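Local coordinates for protein apoptosis regulator Bcl-2 homolog (Canarypox virus, PDB 5WOS) that inhibits apoptosis of the infected host cell, interacting with proapoptotic BAK1 and BAX and with other BH3-containing proteins such as BIM, BID and PUMA, at residues Ile19-Cys31 against Val40-Asp54. Numbering follows the deposited sequence.
Sequences ILNIIQNYFIEYC and VEDENTYIIVKNMCD
Tyr26 and Tyr46 reach across a helix-helix interface in reciprocal knob-into-hole fashion, joining helix 14-32 to the first half of helix 43-69. Tyr46 fits among Ile22, Asn25, Tyr26 and Glu29, and Tyr26 among Tyr46, Lys50, Cys53 and Asp54; the segment axes approach to 10.3 Å and cross at -53°. A tyrosine suits both holes because its flat ring spans the interface while its hydroxyl finds a carboxylate. Tyr46 OH donates to Glu29 OE1, modelled very short at 2.4 Å, with the carboxylate turned 42° from the ring plane. Tyr26 OH likewise donates, at the ring edge, to Asp54 OD1, again modelled very short at 2.5 Å. With chi1 of -180°, Tyr26 swings its ring away from its backbone N and toward helix 43-69, where Cys53 CB packs 3.4 Å from CZ and the sulfur makes an oblique sulfur-aromatic contact. In this all-helical Bcl-2 fold the pairing joins two consecutive helices, and Met52 of helix 43-69 packs against an aromatic side chain of the bound peptide. Glu29 OE1 also accepts from the backbone N of Arg36, so the connecting loop shares the carboxylate. Lys50 lays its aliphatic CG near Tyr26 CE2 (3.7 Å), and NZ stays 4.4 Å from Glu29 OE2, probably close enough for some attraction, though beyond a salt bridge. The branches of Ile22 divide the work, CD1 against Thr45 CG2 and CG2 against Val49 CG1 (4.2 Å), each at about a right angle. Asn21 offers OD1 to the loop N-H of Glu41 in a nearly straight bond (OD1 to N 3.0 Å), the donor off the carbonyl plane. Val40 CG1 sits over one face of the Tyr46 ring, toward its rim, and against Asn25, whose amide both donates (ND2 to Asn21 O) and accepts (OD1 from Arg36 NE).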
loop_
_atom_site.group_PDB
_atom_site.type_symbol
_atom_site.label_atom_id
_atom_site.label_comp_id
_atom_site.label_asym_id
_atom_site.label_seq_id
_atom_site.Cartn_x
_atom_site.Cartn_y
_atom_site.Cartn_z
ATOM N N ILE A 19 -9.984 -4.634 3.755
ATOM C CA ILE A 19 -8.665 -4.154 3.354
ATOM C C ILE A 19 -8.282 -2.909 4.146
ATOM O O ILE A 19 -7.157 -2.792 4.639
ATOM C CB ILE A 19 -8.637 -3.897 1.835
ATOM C CG1 ILE A 19 -8.531 -5.225 1.081
ATOM C CG2 ILE A 19 -7.488 -2.958 1.442
ATOM C CD1 ILE A 19 -9.743 -5.547 0.279
ATOM N N LEU A 20 -9.215 -1.964 4.285
ATOM C CA LEU A 20 -8.904 -0.696 4.941
ATOM C C LEU A 20 -8.421 -0.908 6.371
ATOM O O LEU A 20 -7.488 -0.235 6.821
ATOM C CB LEU A 20 -10.134 0.213 4.915
ATOM C CG LEU A 20 -10.025 1.561 5.637
ATOM C CD1 LEU A 20 -9.104 2.522 4.896
ATOM C CD2 LEU A 20 -11.403 2.164 5.802
ATOM N N ASN A 21 -9.047 -1.829 7.106
ATOM C CA ASN A 21 -8.656 -2.049 8.498
ATOM C C ASN A 21 -7.163 -2.341 8.618
ATOM O O ASN A 21 -6.499 -1.849 9.538
ATOM C CB ASN A 21 -9.469 -3.192 9.103
ATOM C CG ASN A 21 -9.061 -3.502 10.528
ATOM O OD1 ASN A 21 -8.393 -4.503 10.796
ATOM N ND2 ASN A 21 -9.451 -2.633 11.453
ATOM N N ILE A 22 -6.617 -3.134 7.696
ATOM C CA ILE A 22 -5.204 -3.495 7.764
ATOM C C ILE A 22 -4.322 -2.342 7.303
ATOM O O ILE A 22 -3.305 -2.032 7.935
ATOM C CB ILE A 22 -4.962 -4.771 6.940
ATOM C CG1 ILE A 22 -5.341 -5.994 7.774
ATOM C CG2 ILE A 22 -3.511 -4.874 6.476
ATOM C CD1 ILE A 22 -5.676 -7.183 6.943
ATOM N N ILE A 23 -4.684 -1.696 6.194
ATOM C CA ILE A 23 -3.892 -0.573 5.704
ATOM C C ILE A 23 -3.907 0.565 6.715
ATOM O O ILE A 23 -2.873 1.182 6.995
ATOM C CB ILE A 23 -4.415 -0.111 4.331
ATOM C CG1 ILE A 23 -4.336 -1.255 3.316
ATOM C CG2 ILE A 23 -3.620 1.097 3.844
ATOM C CD1 ILE A 23 -4.935 -0.922 1.972
ATOM N N GLN A 24 -5.082 0.878 7.262
ATOM C CA GLN A 24 -5.178 1.974 8.218
ATOM C C GLN A 24 -4.261 1.743 9.414
ATOM O O GLN A 24 -3.565 2.661 9.861
ATOM C CB GLN A 24 -6.629 2.138 8.667
ATOM C CG GLN A 24 -6.976 3.529 9.155
ATOM C CD GLN A 24 -8.452 3.832 9.013
ATOM O OE1 GLN A 24 -9.292 2.933 9.072
ATOM N NE2 GLN A 24 -8.776 5.105 8.811
ATOM N N ASN A 25 -4.226 0.518 9.931
ATOM C CA ASN A 25 -3.420 0.251 11.114
ATOM C C ASN A 25 -1.934 0.156 10.793
ATOM O O ASN A 25 -1.105 0.534 11.629
ATOM C CB ASN A 25 -3.907 -1.029 11.798
ATOM C CG ASN A 25 -5.075 -0.773 12.737
ATOM O OD1 ASN A 25 -4.885 -0.357 13.878
ATOM N ND2 ASN A 25 -6.289 -1.023 12.260
ATOM N N TYR A 26 -1.565 -0.331 9.605
ATOM C CA TYR A 26 -0.149 -0.349 9.258
ATOM C C TYR A 26 0.386 1.068 9.086
ATOM O O TYR A 26 1.491 1.381 9.545
ATOM C CB TYR A 26 0.089 -1.169 7.993
ATOM C CG TYR A 26 1.551 -1.217 7.608
ATOM C CD1 TYR A 26 2.013 -0.577 6.468
ATOM C CD2 TYR A 26 2.472 -1.879 8.404
ATOM C CE1 TYR A 26 3.347 -0.608 6.127
ATOM C CE2 TYR A 26 3.804 -1.921 8.069
ATOM C CZ TYR A 26 4.238 -1.280 6.931
ATOM O OH TYR A 26 5.572 -1.317 6.595
ATOM N N PHE A 27 -0.376 1.941 8.427
ATOM C CA PHE A 27 0.043 3.333 8.314
ATOM C C PHE A 27 0.211 3.949 9.695
ATOM O O PHE A 27 1.235 4.576 9.990
ATOM C CB PHE A 27 -0.968 4.129 7.482
ATOM C CG PHE A 27 -0.936 3.820 6.008
ATOM C CD1 PHE A 27 -0.201 2.754 5.509
ATOM C CD2 PHE A 27 -1.639 4.609 5.114
ATOM C CE1 PHE A 27 -0.178 2.481 4.153
ATOM C CE2 PHE A 27 -1.616 4.342 3.763
ATOM C CZ PHE A 27 -0.885 3.278 3.282
ATOM N N ILE A 28 -0.785 3.763 10.565
ATOM C CA ILE A 28 -0.678 4.238 11.944
ATOM C C ILE A 28 0.594 3.704 12.589
ATOM O O ILE A 28 1.412 4.463 13.123
ATOM C CB ILE A 28 -1.929 3.831 12.744
ATOM C CG1 ILE A 28 -3.150 4.605 12.241
ATOM C CG2 ILE A 28 -1.726 4.083 14.235
ATOM C CD1 ILE A 28 -4.461 4.062 12.745
ATOM N N GLU A 29 0.779 2.382 12.552
ATOM C CA GLU A 29 1.947 1.794 13.196
ATOM C C GLU A 29 3.240 2.311 12.578
ATOM O O GLU A 29 4.219 2.559 13.290
ATOM C CB GLU A 29 1.888 0.268 13.117
ATOM C CG GLU A 29 3.085 -0.415 13.789
ATOM C CD GLU A 29 2.844 -1.881 14.112
ATOM O OE1 GLU A 29 1.686 -2.338 14.010
ATOM O OE2 GLU A 29 3.814 -2.579 14.475
ATOM N N TYR A 30 3.262 2.493 11.256
ATOM C CA TYR A 30 4.494 2.924 10.610
ATOM C C TYR A 30 4.801 4.389 10.892
ATOM O O TYR A 30 5.972 4.779 10.929
ATOM C CB TYR A 30 4.419 2.696 9.102
ATOM C CG TYR A 30 5.691 3.112 8.404
ATOM C CD1 TYR A 30 6.866 2.399 8.590
ATOM C CD2 TYR A 30 5.724 4.224 7.576
ATOM C CE1 TYR A 30 8.035 2.774 7.967
ATOM C CE2 TYR A 30 6.890 4.608 6.948
ATOM C CZ TYR A 30 8.045 3.877 7.148
ATOM O OH TYR A 30 9.216 4.248 6.523
ATOM N N CYS A 31 3.771 5.210 11.087
ATOM C CA CYS A 31 3.986 6.631 11.329
ATOM C C CYS A 31 4.324 6.917 12.787
ATOM O O CYS A 31 5.226 7.714 13.071
ATOM C CB CYS A 31 2.748 7.418 10.912
ATOM S SG CYS A 31 2.581 7.616 9.128
ATOM N N VAL A 40 -6.450 -4.354 15.253
ATOM C CA VAL A 40 -6.883 -4.862 13.957
ATOM C C VAL A 40 -7.836 -6.024 14.167
ATOM O O VAL A 40 -7.747 -6.772 15.146
ATOM C CB VAL A 40 -5.680 -5.290 13.084
ATOM C CG1 VAL A 40 -4.818 -4.091 12.734
ATOM C CG2 VAL A 40 -4.852 -6.371 13.779
ATOM N N GLU A 41 -8.748 -6.184 13.209
ATOM C CA GLU A 41 -9.704 -7.284 13.246
ATOM C C GLU A 41 -9.011 -8.627 13.046
ATOM O O GLU A 41 -9.296 -9.592 13.766
ATOM C CB GLU A 41 -10.774 -7.054 12.175
ATOM C CG GLU A 41 -11.712 -8.223 11.915
ATOM C CD GLU A 41 -12.692 -7.933 10.792
ATOM O OE1 GLU A 41 -13.047 -6.750 10.603
ATOM O OE2 GLU A 41 -13.095 -8.884 10.089
ATOM N N ASP A 42 -8.099 -8.708 12.076
ATOM C CA ASP A 42 -7.424 -9.951 11.707
ATOM C C ASP A 42 -5.949 -9.813 12.070
ATOM O O ASP A 42 -5.180 -9.171 11.349
ATOM C CB ASP A 42 -7.609 -10.240 10.221
ATOM C CG ASP A 42 -6.910 -11.510 9.779
ATOM O OD1 ASP A 42 -6.386 -12.246 10.642
ATOM O OD2 ASP A 42 -6.885 -11.765 8.558
ATOM N N GLU A 43 -5.556 -10.436 13.184
ATOM C CA GLU A 43 -4.201 -10.262 13.695
ATOM C C GLU A 43 -3.181 -11.031 12.861
ATOM O O GLU A 43 -2.063 -10.549 12.644
ATOM C CB GLU A 43 -4.146 -10.696 15.158
ATOM C CG GLU A 43 -2.902 -10.229 15.901
ATOM C CD GLU A 43 -1.801 -11.268 15.935
ATOM O OE1 GLU A 43 -2.087 -12.454 15.673
ATOM O OE2 GLU A 43 -0.646 -10.896 16.228
ATOM N N ASN A 44 -3.543 -12.219 12.375
ATOM C CA ASN A 44 -2.586 -13.023 11.621
ATOM C C ASN A 44 -2.230 -12.358 10.296
ATOM O O ASN A 44 -1.054 -12.290 9.920
ATOM C CB ASN A 44 -3.143 -14.427 11.392
ATOM C CG ASN A 44 -2.909 -15.338 12.578
ATOM O OD1 ASN A 44 -1.863 -15.273 13.227
ATOM N ND2 ASN A 44 -3.885 -16.188 12.875
ATOM N N THR A 45 -3.233 -11.861 9.568
ATOM C CA THR A 45 -2.946 -11.131 8.339
ATOM C C THR A 45 -2.064 -9.920 8.615
ATOM O O THR A 45 -1.103 -9.661 7.882
ATOM C CB THR A 45 -4.246 -10.694 7.662
ATOM O OG1 THR A 45 -5.014 -11.847 7.300
ATOM C CG2 THR A 45 -3.955 -9.885 6.408
ATOM N N TYR A 46 -2.373 -9.167 9.671
ATOM C CA TYR A 46 -1.647 -7.928 9.924
ATOM C C TYR A 46 -0.159 -8.191 10.099
ATOM O O TYR A 46 0.675 -7.458 9.555
ATOM C CB TYR A 46 -2.219 -7.220 11.153
ATOM C CG TYR A 46 -1.574 -5.881 11.419
ATOM C CD1 TYR A 46 -1.811 -4.806 10.584
ATOM C CD2 TYR A 46 -0.731 -5.692 12.508
ATOM C CE1 TYR A 46 -1.227 -3.587 10.810
ATOM C CE2 TYR A 46 -0.145 -4.468 12.744
ATOM C CZ TYR A 46 -0.396 -3.420 11.888
ATOM O OH TYR A 46 0.180 -2.193 12.105
ATOM N N ILE A 47 0.196 -9.237 10.846
ATOM C CA ILE A 47 1.606 -9.561 11.048
ATOM C C ILE A 47 2.274 -9.880 9.716
ATOM O O ILE A 47 3.384 -9.416 9.432
ATOM C CB ILE A 47 1.745 -10.718 12.056
ATOM C CG1 ILE A 47 1.891 -10.173 13.481
ATOM C CG2 ILE A 47 2.952 -11.600 11.737
ATOM C CD1 ILE A 47 0.714 -9.354 13.962
ATOM N N ILE A 48 1.608 -10.668 8.874
ATOM C CA ILE A 48 2.190 -11.026 7.583
ATOM C C ILE A 48 2.367 -9.784 6.717
ATOM O O ILE A 48 3.462 -9.509 6.212
ATOM C CB ILE A 48 1.328 -12.094 6.887
ATOM C CG1 ILE A 48 1.442 -13.417 7.646
ATOM C CG2 ILE A 48 1.764 -12.279 5.434
ATOM C CD1 ILE A 48 0.543 -14.534 7.124
ATOM N N VAL A 49 1.294 -9.011 6.531
ATOM C CA VAL A 49 1.388 -7.815 5.698
ATOM C C VAL A 49 2.337 -6.799 6.324
ATOM O O VAL A 49 3.086 -6.116 5.618
ATOM C CB VAL A 49 -0.009 -7.211 5.464
ATOM C CG1 VAL A 49 0.096 -5.915 4.669
ATOM C CG2 VAL A 49 -0.899 -8.205 4.729
ATOM N N LYS A 50 2.324 -6.676 7.652
ATOM C CA LYS A 50 3.224 -5.732 8.306
ATOM C C LYS A 50 4.679 -6.062 7.997
ATOM O O LYS A 50 5.485 -5.165 7.726
ATOM C CB LYS A 50 2.984 -5.733 9.818
ATOM C CG LYS A 50 3.770 -4.669 10.579
ATOM C CD LYS A 50 3.416 -4.651 12.067
ATOM C CE LYS A 50 3.777 -5.953 12.762
ATOM N NZ LYS A 50 5.225 -6.289 12.606
ATOM N N ASN A 51 5.033 -7.349 8.026
ATOM C CA ASN A 51 6.412 -7.740 7.753
ATOM C C ASN A 51 6.739 -7.611 6.273
ATOM O O ASN A 51 7.831 -7.157 5.909
ATOM C CB ASN A 51 6.655 -9.170 8.230
ATOM C CG ASN A 51 6.732 -9.274 9.736
ATOM O OD1 ASN A 51 7.216 -8.365 10.412
ATOM N ND2 ASN A 51 6.250 -10.382 10.272
ATOM N N MET A 52 5.809 -8.007 5.403
ATOM C CA MET A 52 6.035 -7.883 3.967
ATOM C C MET A 52 6.388 -6.451 3.588
ATOM O O MET A 52 7.335 -6.211 2.830
ATOM C CB MET A 52 4.797 -8.346 3.201
ATOM C CG MET A 52 4.571 -9.844 3.227
ATOM S SD MET A 52 3.113 -10.300 2.280
ATOM C CE MET A 52 3.249 -12.084 2.286
ATOM N N CYS A 53 5.633 -5.480 4.106
ATOM C CA CYS A 53 5.894 -4.085 3.768
ATOM C C CYS A 53 7.182 -3.587 4.410
ATOM O O CYS A 53 7.881 -2.753 3.825
ATOM C CB CYS A 53 4.716 -3.208 4.198
ATOM S SG CYS A 53 3.161 -3.575 3.348
ATOM N N ASP A 54 7.514 -4.083 5.603
ATOM C CA ASP A 54 8.742 -3.653 6.263
ATOM C C ASP A 54 9.980 -4.164 5.535
ATOM O O ASP A 54 11.043 -3.538 5.617
ATOM C CB ASP A 54 8.754 -4.123 7.718
ATOM C CG ASP A 54 7.820 -3.317 8.602
ATOM O OD1 ASP A 54 7.208 -2.350 8.103
ATOM O OD2 ASP A 54 7.698 -3.652 9.799
#